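Local atomic coordinates of serpin (Taeniopygia guttata, PDB entry 5HGC), a protein that binds the steroid cortisol and, as a member of the serpin family, probably has serine-protease inhibitor activity. Residues T130-P135 against P163-L168; M269-P274 against I349-P354; S281-N286 against V314-H319. All coordinates share one frame; numbering follows the deposited sequence.

Contact 1: residues T130-P135 against P163-L168; sequences TDFNKP and PQTVML
The Phe132 ring is sandwiched between two threonines. Thr165 CB stands 3.6 Å from the ring centroid, only 10° off the normal, in a CH-pi contact over one face, while Thr130 CG2 lies over the centre of the opposite face. Phe132 CD2 comes to 3.2 Å from Thr165 O, and Phe132 CZ meets Leu168 CB obliquely at 4.3 Å. Thr165 CB points at the ring, and with CG2 anti to the backbone N that methyl lies over the face too, 3.6 Å from Phe132 CZ; the hydroxyl OG1 is hydrogen-bonded to Asp162 O. The ring enters from a type I turn, Asp131 to Lys134, closed by a backbone hydrogen bond from Lys134 N to Asp131 O (3.2 Å). At the foot of the turn Phe132 O receives a CA-H...O contact from Pro163 CA at 3.3 Å, and Pro135 CG touches Pro163 CB at 4.2 Å. No conventional hydrogen bond crosses the segments, so packing does the work. Phe104 and Thr106 of strand 100-106 touch Phe132. The contact joins the turn between strand 126-130 and helix 135-149 to the loop that re-enters the sheet at strand 167-176, the usual serpin layout in which helix F packs across sheet A.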
loop_
_atom_site.group_PDB
_atom_site.type_symbol
_atom_site.label_atom_id
_atom_site.label_comp_id
_atom_site.label_asym_id
_atom_site.label_seq_id
_atom_site.Cartn_x
_atom_site.Cartn_y
_atom_site.Cartn_z
ATOM N N THR A 130 -18.892 -4.453 -18.607
ATOM C CA THR A 130 -17.771 -4.352 -19.526
ATOM C C THR A 130 -17.898 -5.447 -20.573
ATOM O O THR A 130 -18.095 -6.624 -20.235
ATOM C CB THR A 130 -16.436 -4.494 -18.769
ATOM O OG1 THR A 130 -16.350 -3.464 -17.797
ATOM C CG2 THR A 130 -15.246 -4.382 -19.695
ATOM N N ASP A 131 -17.768 -5.033 -21.828
ATOM C CA ASP A 131 -17.709 -5.952 -22.954
ATOM C C ASP A 131 -16.261 -6.364 -23.209
ATOM O O ASP A 131 -15.535 -5.693 -23.963
ATOM C CB ASP A 131 -18.298 -5.276 -24.196
ATOM C CG ASP A 131 -18.575 -6.263 -25.348
ATOM O OD1 ASP A 131 -18.313 -7.502 -25.251
ATOM O OD2 ASP A 131 -19.071 -5.766 -26.377
ATOM N N PHE A 132 -15.843 -7.450 -22.557
ATOM C CA PHE A 132 -14.490 -7.984 -22.712
ATOM C C PHE A 132 -14.187 -8.639 -24.106
ATOM O O PHE A 132 -13.018 -8.936 -24.413
ATOM C CB PHE A 132 -14.205 -8.973 -21.595
ATOM C CG PHE A 132 -14.088 -8.355 -20.233
ATOM C CD1 PHE A 132 -12.967 -7.581 -19.877
ATOM C CD2 PHE A 132 -15.072 -8.588 -19.260
ATOM C CE1 PHE A 132 -12.840 -7.049 -18.585
ATOM C CE2 PHE A 132 -14.967 -8.030 -17.969
ATOM C CZ PHE A 132 -13.855 -7.263 -17.640
ATOM N N ASN A 133 -15.221 -8.860 -24.930
ATOM C CA ASN A 133 -15.063 -9.277 -26.312
ATOM C C ASN A 133 -14.802 -8.107 -27.242
ATOM O O ASN A 133 -15.019 -8.189 -28.458
ATOM C CB ASN A 133 -16.294 -10.030 -26.800
ATOM C CG ASN A 133 -16.218 -11.499 -26.502
ATOM O OD1 ASN A 133 -16.970 -11.986 -25.658
ATOM N ND2 ASN A 133 -15.296 -12.225 -27.173
ATOM N N LYS A 134 -14.379 -6.995 -26.663
ATOM C CA LYS A 134 -13.846 -5.895 -27.420
ATOM C C LYS A 134 -12.624 -5.504 -26.611
ATOM O O LYS A 134 -12.636 -4.407 -26.026
ATOM C CB LYS A 134 -14.858 -4.747 -27.470
ATOM C CG LYS A 134 -16.185 -5.075 -28.148
ATOM C CD LYS A 134 -17.035 -3.852 -28.468
ATOM C CE LYS A 134 -18.320 -4.307 -29.162
ATOM N NZ LYS A 134 -18.947 -3.343 -30.112
ATOM N N PRO A 135 -11.584 -6.407 -26.531
ATOM C CA PRO A 135 -10.391 -6.170 -25.701
ATOM C C PRO A 135 -9.780 -4.788 -25.883
ATOM O O PRO A 135 -9.545 -4.103 -24.892
ATOM C CB PRO A 135 -9.432 -7.264 -26.157
ATOM C CG PRO A 135 -10.350 -8.403 -26.455
ATOM C CD PRO A 135 -11.467 -7.725 -27.202
ATOM N N PRO A 163 -10.270 -12.185 -23.487
ATOM C CA PRO A 163 -11.676 -11.932 -23.890
ATOM C C PRO A 163 -12.721 -12.767 -23.150
ATOM O O PRO A 163 -13.901 -12.455 -23.186
ATOM C CB PRO A 163 -11.694 -12.238 -25.399
ATOM C CG PRO A 163 -10.445 -12.986 -25.671
ATOM C CD PRO A 163 -9.438 -12.548 -24.648
ATOM N N GLN A 164 -12.277 -13.787 -22.450
ATOM C CA GLN A 164 -13.134 -14.524 -21.546
ATOM C C GLN A 164 -13.204 -14.054 -20.048
ATOM O O GLN A 164 -13.613 -14.840 -19.136
ATOM C CB GLN A 164 -12.711 -15.981 -21.624
ATOM C CG GLN A 164 -13.626 -16.789 -22.519
ATOM C CD GLN A 164 -13.518 -18.259 -22.226
ATOM O OE1 GLN A 164 -12.402 -18.821 -22.245
ATOM N NE2 GLN A 164 -14.672 -18.905 -21.943
ATOM N N THR A 165 -12.776 -12.805 -19.795
ATOM C CA THR A 165 -12.713 -12.265 -18.436
ATOM C C THR A 165 -14.124 -12.193 -17.925
ATOM O O THR A 165 -15.017 -11.696 -18.577
ATOM C CB THR A 165 -12.068 -10.872 -18.405
ATOM O OG1 THR A 165 -10.730 -10.971 -18.891
ATOM C CG2 THR A 165 -12.007 -10.311 -17.004
ATOM N N VAL A 166 -14.320 -12.735 -16.751
ATOM C CA VAL A 166 -15.615 -12.634 -16.124
ATOM C C VAL A 166 -15.651 -11.306 -15.329
ATOM O O VAL A 166 -16.511 -10.455 -15.571
ATOM C CB VAL A 166 -15.868 -13.910 -15.300
ATOM C CG1 VAL A 166 -17.090 -13.780 -14.431
ATOM C CG2 VAL A 166 -16.065 -15.104 -16.235
ATOM N N MET A 167 -14.679 -11.126 -14.419
ATOM C CA MET A 167 -14.568 -9.920 -13.564
ATOM C C MET A 167 -13.111 -9.543 -13.312
ATOM O O MET A 167 -12.279 -10.394 -12.961
ATOM C CB MET A 167 -15.308 -10.139 -12.240
ATOM C CG MET A 167 -15.012 -9.098 -11.192
ATOM S SD MET A 167 -16.137 -9.172 -9.796
ATOM C CE MET A 167 -15.715 -10.745 -9.082
ATOM N N LEU A 168 -12.822 -8.276 -13.554
ATOM C CA LEU A 168 -11.607 -7.617 -13.170
ATOM C C LEU A 168 -11.838 -6.804 -11.871
ATOM O O LEU A 168 -12.671 -5.904 -11.835
ATOM C CB LEU A 168 -11.179 -6.680 -14.315
ATOM C CG LEU A 168 -9.972 -5.784 -13.997
ATOM C CD1 LEU A 168 -8.717 -6.615 -13.712
ATOM C CD2 LEU A 168 -9.674 -4.767 -15.075
#

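Contact 2: residues M269-P274 against I349-P354; sequences MNLYFP and IEFSHP
Ile349 O is gripped twice: Tyr272 N donates at 2.9 Å, nearly along the C=O axis, and Leu271 CA adds a CA-H...O contact at 3.5 Å. Ile349 N gives a short bond of 2.7 Å to Asn270 O, so one residue bonds to both neighbours of Leu271, the parallel beta pattern. The pairing ends where Phe351, centre of an inverse gamma turn, donates N to Tyr272 O almost straight (175°) from above the carbonyl plane. With CG anti to its carbonyl carbon, Phe351 presents a ring face to the edge of Phe273 in a T-shaped stack, planes at 77° and centroids 5.3 Å apart. Leu271 CD1 meets the edge of the Phe351 ring, 3.9 Å from CE1, and Pro274 CD packs against its CB. An alanine in place of Phe351 would remove the ring that Phe273 and Leu271 meet and would probably loosen the packing at the strand end. On the face opposite Leu271 and Ile349 lie Tyr272 and Glu350; Arg191 salt-bridges Glu350 and makes a cation-pi contact with Tyr272. Strand 348-350, which in serpins follows the reactive-centre loop, is thus held on the Leu271 side by apolar packing and on the Tyr272 side partly by charge, probably sensitive to ionisation.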
loop_
_atom_site.group_PDB
_atom_site.type_symbol
_atom_site.label_atom_id
_atom_site.label_comp_id
_atom_site.label_asym_id
_atom_site.label_seq_id
_atom_site.Cartn_x
_atom_site.Cartn_y
_atom_site.Cartn_z
ATOM N N MET A 269 21.042 15.235 13.014
ATOM C CA MET A 269 21.773 14.502 11.968
ATOM C C MET A 269 21.749 15.162 10.615
ATOM O O MET A 269 20.900 16.045 10.328
ATOM C CB MET A 269 21.247 13.071 11.813
ATOM C CG MET A 269 19.826 12.975 11.300
ATOM S SD MET A 269 19.181 11.295 11.128
ATOM C CE MET A 269 18.753 10.942 12.824
ATOM N N ASN A 270 22.654 14.682 9.778
ATOM C CA ASN A 270 22.647 14.988 8.376
ATOM C C ASN A 270 21.947 13.856 7.686
ATOM O O ASN A 270 22.340 12.670 7.876
ATOM C CB ASN A 270 24.073 15.085 7.896
ATOM C CG ASN A 270 24.762 16.262 8.527
ATOM O OD1 ASN A 270 24.292 17.395 8.396
ATOM N ND2 ASN A 270 25.798 15.997 9.311
ATOM N N LEU A 271 20.895 14.215 6.942
ATOM C CA LEU A 271 20.013 13.231 6.305
ATOM C C LEU A 271 20.062 13.439 4.815
ATOM O O LEU A 271 19.853 14.573 4.321
ATOM C CB LEU A 271 18.574 13.272 6.834
ATOM C CG LEU A 271 17.651 12.146 6.333
ATOM C CD1 LEU A 271 18.095 10.717 6.667
ATOM C CD2 LEU A 271 16.231 12.418 6.847
ATOM N N TYR A 272 20.384 12.340 4.136
ATOM C CA TYR A 272 20.420 12.283 2.717
ATOM C C TYR A 272 19.410 11.242 2.286
ATOM O O TYR A 272 19.453 10.075 2.714
ATOM C CB TYR A 272 21.817 11.918 2.220
ATOM C CG TYR A 272 22.824 13.020 2.378
ATOM C CD1 TYR A 272 23.000 13.984 1.375
ATOM C CD2 TYR A 272 23.619 13.097 3.523
ATOM C CE1 TYR A 272 23.928 15.004 1.517
ATOM C CE2 TYR A 272 24.545 14.103 3.671
ATOM C CZ TYR A 272 24.696 15.051 2.669
ATOM O OH TYR A 272 25.593 16.070 2.850
ATOM N N PHE A 273 18.488 11.669 1.437
ATOM C CA PHE A 273 17.383 10.803 1.027
ATOM C C PHE A 273 17.006 11.075 -0.404
ATOM O O PHE A 273 16.887 12.215 -0.763
ATOM C CB PHE A 273 16.171 10.956 1.943
ATOM C CG PHE A 273 15.155 9.888 1.731
ATOM C CD1 PHE A 273 15.423 8.584 2.112
ATOM C CD2 PHE A 273 13.954 10.171 1.088
ATOM C CE1 PHE A 273 14.509 7.567 1.904
ATOM C CE2 PHE A 273 13.013 9.156 0.853
ATOM C CZ PHE A 273 13.291 7.845 1.267
ATOM N N PRO A 274 16.846 10.038 -1.238
ATOM C CA PRO A 274 16.626 10.355 -2.668
ATOM C C PRO A 274 15.244 11.030 -3.000
ATOM O O PRO A 274 14.239 10.695 -2.381
ATOM C CB PRO A 274 16.734 8.992 -3.340
ATOM C CG PRO A 274 16.414 8.002 -2.292
ATOM C CD PRO A 274 16.921 8.583 -1.006
ATOM N N ILE A 349 23.285 10.144 7.940
ATOM C CA ILE A 349 22.626 8.934 7.396
ATOM C C ILE A 349 22.299 9.203 5.933
ATOM O O ILE A 349 21.675 10.218 5.597
ATOM C CB ILE A 349 21.304 8.566 8.113
ATOM C CG1 ILE A 349 21.477 8.487 9.652
ATOM C CG2 ILE A 349 20.677 7.279 7.547
ATOM C CD1 ILE A 349 22.504 7.490 10.161
ATOM N N GLU A 350 22.746 8.303 5.065
ATOM C CA GLU A 350 22.570 8.494 3.638
ATOM C C GLU A 350 21.883 7.285 2.993
ATOM O O GLU A 350 22.421 6.196 2.985
ATOM C CB GLU A 350 23.906 8.811 2.976
ATOM C CG GLU A 350 23.778 8.855 1.467
ATOM C CD GLU A 350 24.970 9.448 0.759
ATOM O OE1 GLU A 350 26.115 9.279 1.263
ATOM O OE2 GLU A 350 24.720 10.073 -0.304
ATOM N N PHE A 351 20.672 7.463 2.484
ATOM C CA PHE A 351 19.969 6.325 1.887
ATOM C C PHE A 351 20.475 6.195 0.465
ATOM O O PHE A 351 19.950 6.799 -0.471
ATOM C CB PHE A 351 18.464 6.560 1.960
ATOM C CG PHE A 351 17.893 6.275 3.315
ATOM C CD1 PHE A 351 18.040 7.215 4.373
ATOM C CD2 PHE A 351 17.241 5.059 3.563
ATOM C CE1 PHE A 351 17.548 6.944 5.651
ATOM C CE2 PHE A 351 16.738 4.799 4.831
ATOM C CZ PHE A 351 16.898 5.721 5.890
ATOM N N SER A 352 21.562 5.476 0.306
ATOM C CA SER A 352 22.207 5.473 -0.982
ATOM C C SER A 352 22.458 4.038 -1.394
ATOM O O SER A 352 23.192 3.765 -2.315
ATOM C CB SER A 352 23.493 6.296 -0.940
ATOM O OG SER A 352 24.420 5.639 -0.106
ATOM N N HIS A 353 21.878 3.123 -0.665
ATOM C CA HIS A 353 21.815 1.769 -1.128
ATOM C C HIS A 353 20.361 1.234 -0.839
ATOM O O HIS A 353 19.529 1.991 -0.301
ATOM C CB HIS A 353 22.999 0.971 -0.577
ATOM C CG HIS A 353 23.002 0.826 0.900
ATOM N ND1 HIS A 353 23.629 1.730 1.730
ATOM C CD2 HIS A 353 22.441 -0.112 1.709
ATOM C CE1 HIS A 353 23.465 1.354 2.990
ATOM N NE2 HIS A 353 22.750 0.238 3.008
ATOM N N PRO A 354 20.016 -0.006 -1.237
ATOM C CA PRO A 354 18.594 -0.345 -1.127
ATOM C C PRO A 354 18.017 -0.260 0.291
ATOM O O PRO A 354 18.697 -0.611 1.271
ATOM C CB PRO A 354 18.546 -1.802 -1.629
ATOM C CG PRO A 354 19.707 -1.892 -2.551
ATOM C CD PRO A 354 20.770 -1.136 -1.796
#

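Contact 3: residues S281-N286 against V314-H319; sequences SYEISN and VSKVVH
Ser315 OG opens the walk with a hydrogen bond to Val166 N. Lys316 lays its aliphatic chain obliquely across Glu283, CG to CG at 3.8 Å, but its NZ remains 6.6 Å from Glu283 OE2, so the opposite charges do not meet. Val317 bonds through both its N and its O. Its N donates to Glu283 OE2 at 3.1 Å on the anti lone pair, while Ser285 OG donates to the syn lone pair of the same oxygen at 2.7 Å. The glutamate reaches this place with CG anti to its own N and a bend at chi2 (-63°). Val317 O accepts from Ile284 N at 3.2 Å, and both methyls of Val317 press on Ile284 CG1, which occupies the crowded position between N and carbonyl carbon (chi1 55°). Phe46 and Ile42 of helix 39-52 touch these two side chains. Val318 faces Glu283 as a non-hydrogen-bonded antiparallel pair, its CA-H pointing at Tyr282 O. His319 closes the walk as the hydrogen-bonded partner of Tyr282, N to O at 2.9 Å in each direction. Its imidazole bonds to Ser171 OG and Ser38 N, consistent with the serpin shutter region under helix B. Because NE2 must accept from the Ser38 amide, the ring is probably neutral. Glu283, its OE2 held by two donors and its OE1 weakly bonded by Ser285 N at the start of helix 285-290, is likely to stay ionised, its carboxylate replacing a backbone carbonyl where strand 265-283 ends.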
loop_
_atom_site.group_PDB
_atom_site.type_symbol
_atom_site.label_atom_id
_atom_site.label_comp_id
_atom_site.label_asym_id
_atom_site.label_seq_id
_atom_site.Cartn_x
_atom_site.Cartn_y
_atom_site.Cartn_z
ATOM N N SER A 281 2.844 -2.544 -9.937
ATOM C CA SER A 281 1.666 -2.919 -10.716
ATOM C C SER A 281 1.584 -4.405 -10.736
ATOM O O SER A 281 2.421 -5.025 -11.328
ATOM C CB SER A 281 1.804 -2.395 -12.127
ATOM O OG SER A 281 0.520 -2.291 -12.682
ATOM N N TYR A 282 0.633 -5.001 -10.049
ATOM C CA TYR A 282 0.643 -6.464 -9.959
ATOM C C TYR A 282 -0.715 -7.127 -10.211
ATOM O O TYR A 282 -1.754 -6.610 -9.824
ATOM C CB TYR A 282 1.214 -6.941 -8.604
ATOM C CG TYR A 282 2.423 -6.183 -8.133
ATOM C CD1 TYR A 282 3.687 -6.618 -8.454
ATOM C CD2 TYR A 282 2.293 -5.013 -7.375
ATOM C CE1 TYR A 282 4.805 -5.927 -8.039
ATOM C CE2 TYR A 282 3.408 -4.304 -6.952
ATOM C CZ TYR A 282 4.669 -4.771 -7.286
ATOM O OH TYR A 282 5.803 -4.081 -6.919
ATOM N N GLU A 283 -0.694 -8.282 -10.861
ATOM C CA GLU A 283 -1.818 -9.186 -10.796
ATOM C C GLU A 283 -1.515 -10.064 -9.576
ATOM O O GLU A 283 -0.533 -10.772 -9.576
ATOM C CB GLU A 283 -1.989 -9.958 -12.125
ATOM C CG GLU A 283 -3.371 -10.593 -12.392
ATOM C CD GLU A 283 -3.778 -11.670 -11.389
ATOM O OE1 GLU A 283 -2.939 -12.523 -11.019
ATOM O OE2 GLU A 283 -4.946 -11.685 -10.935
ATOM N N ILE A 284 -2.347 -9.991 -8.538
ATOM C CA ILE A 284 -2.010 -10.495 -7.189
ATOM C C ILE A 284 -2.669 -11.818 -6.753
ATOM O O ILE A 284 -2.566 -12.208 -5.577
ATOM C CB ILE A 284 -2.239 -9.404 -6.106
ATOM C CG1 ILE A 284 -3.671 -8.840 -6.148
ATOM C CG2 ILE A 284 -1.203 -8.271 -6.210
ATOM C CD1 ILE A 284 -4.050 -8.066 -4.878
ATOM N N SER A 285 -3.329 -12.493 -7.702
ATOM C CA SER A 285 -3.959 -13.800 -7.506
ATOM C C SER A 285 -3.088 -14.860 -6.848
ATOM O O SER A 285 -3.519 -15.416 -5.834
ATOM C CB SER A 285 -4.432 -14.357 -8.836
ATOM O OG SER A 285 -5.589 -13.683 -9.243
ATOM N N ASN A 286 -1.898 -15.155 -7.411
ATOM C CA ASN A 286 -1.031 -16.225 -6.883
ATOM C C ASN A 286 -0.740 -15.984 -5.444
ATOM O O ASN A 286 -0.764 -16.940 -4.627
ATOM C CB ASN A 286 0.361 -16.243 -7.505
ATOM C CG ASN A 286 0.348 -16.391 -8.981
ATOM O OD1 ASN A 286 -0.685 -16.659 -9.603
ATOM N ND2 ASN A 286 1.517 -16.199 -9.571
ATOM N N VAL A 314 -13.405 -14.357 -9.694
ATOM C CA VAL A 314 -12.553 -13.215 -9.976
ATOM C C VAL A 314 -11.574 -13.698 -10.992
ATOM O O VAL A 314 -10.810 -14.585 -10.692
ATOM C CB VAL A 314 -11.874 -12.673 -8.692
ATOM C CG1 VAL A 314 -10.985 -11.476 -8.984
ATOM C CG2 VAL A 314 -12.950 -12.311 -7.685
ATOM N N SER A 315 -11.615 -13.132 -12.193
ATOM C CA SER A 315 -10.701 -13.547 -13.259
ATOM C C SER A 315 -9.294 -12.969 -13.033
ATOM O O SER A 315 -8.308 -13.649 -13.202
ATOM C CB SER A 315 -11.214 -13.147 -14.662
ATOM O OG SER A 315 -12.441 -13.761 -14.972
ATOM N N LYS A 316 -9.234 -11.710 -12.629
ATOM C CA LYS A 316 -8.014 -10.941 -12.597
ATOM C C LYS A 316 -8.268 -9.864 -11.520
ATOM O O LYS A 316 -9.370 -9.292 -11.467
ATOM C CB LYS A 316 -7.814 -10.327 -13.967
ATOM C CG LYS A 316 -6.472 -10.633 -14.588
ATOM C CD LYS A 316 -5.965 -9.476 -15.483
ATOM C CE LYS A 316 -4.574 -9.764 -16.080
ATOM N NZ LYS A 316 -3.883 -8.591 -16.659
ATOM N N VAL A 317 -7.294 -9.674 -10.618
ATOM C CA VAL A 317 -7.221 -8.523 -9.696
ATOM C C VAL A 317 -5.911 -7.850 -9.921
ATOM O O VAL A 317 -4.865 -8.449 -9.713
ATOM C CB VAL A 317 -7.456 -8.864 -8.217
ATOM C CG1 VAL A 317 -6.795 -10.165 -7.798
ATOM C CG2 VAL A 317 -7.069 -7.702 -7.290
ATOM N N VAL A 318 -5.983 -6.628 -10.438
ATOM C CA VAL A 318 -4.828 -5.751 -10.637
ATOM C C VAL A 318 -4.772 -4.706 -9.540
ATOM O O VAL A 318 -5.779 -4.046 -9.276
ATOM C CB VAL A 318 -4.851 -5.056 -11.999
ATOM C CG1 VAL A 318 -3.533 -4.316 -12.220
ATOM C CG2 VAL A 318 -4.980 -6.131 -13.070
ATOM N N HIS A 319 -3.607 -4.593 -8.892
ATOM C CA HIS A 319 -3.325 -3.540 -7.920
ATOM C C HIS A 319 -2.218 -2.622 -8.403
ATOM O O HIS A 319 -1.159 -3.110 -8.777
ATOM C CB HIS A 319 -2.937 -4.133 -6.594
ATOM C CG HIS A 319 -2.509 -3.104 -5.601
ATOM N ND1 HIS A 319 -3.396 -2.234 -5.000
ATOM C CD2 HIS A 319 -1.278 -2.769 -5.141
ATOM C CE1 HIS A 319 -2.728 -1.426 -4.193
ATOM N NE2 HIS A 319 -1.442 -1.735 -4.258
#

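Contacts 1 and 3 are neighbours, centres about 15 Å apart: strands 167-176 and 316-325 run side by side, with Ser315 N bonded to Met167 O. Contacts 2 and 3 share the long strand 265-283 but use distant parts of it, on opposite sides of the chain's centre. Contact 3 lies nearest that centre and is nested within the loop closed by contact 2; contact 1 is the most peripheral. All are partly buried, but contact 1 has the most exposed touching residues and contact 2 none. Their chemistry follows their place: packing without cross-segment hydrogen bonds at a peripheral turn, parallel backbone pairing with aromatic packing in contact 2, and antiparallel pairing extended by a carboxylate in contact 3.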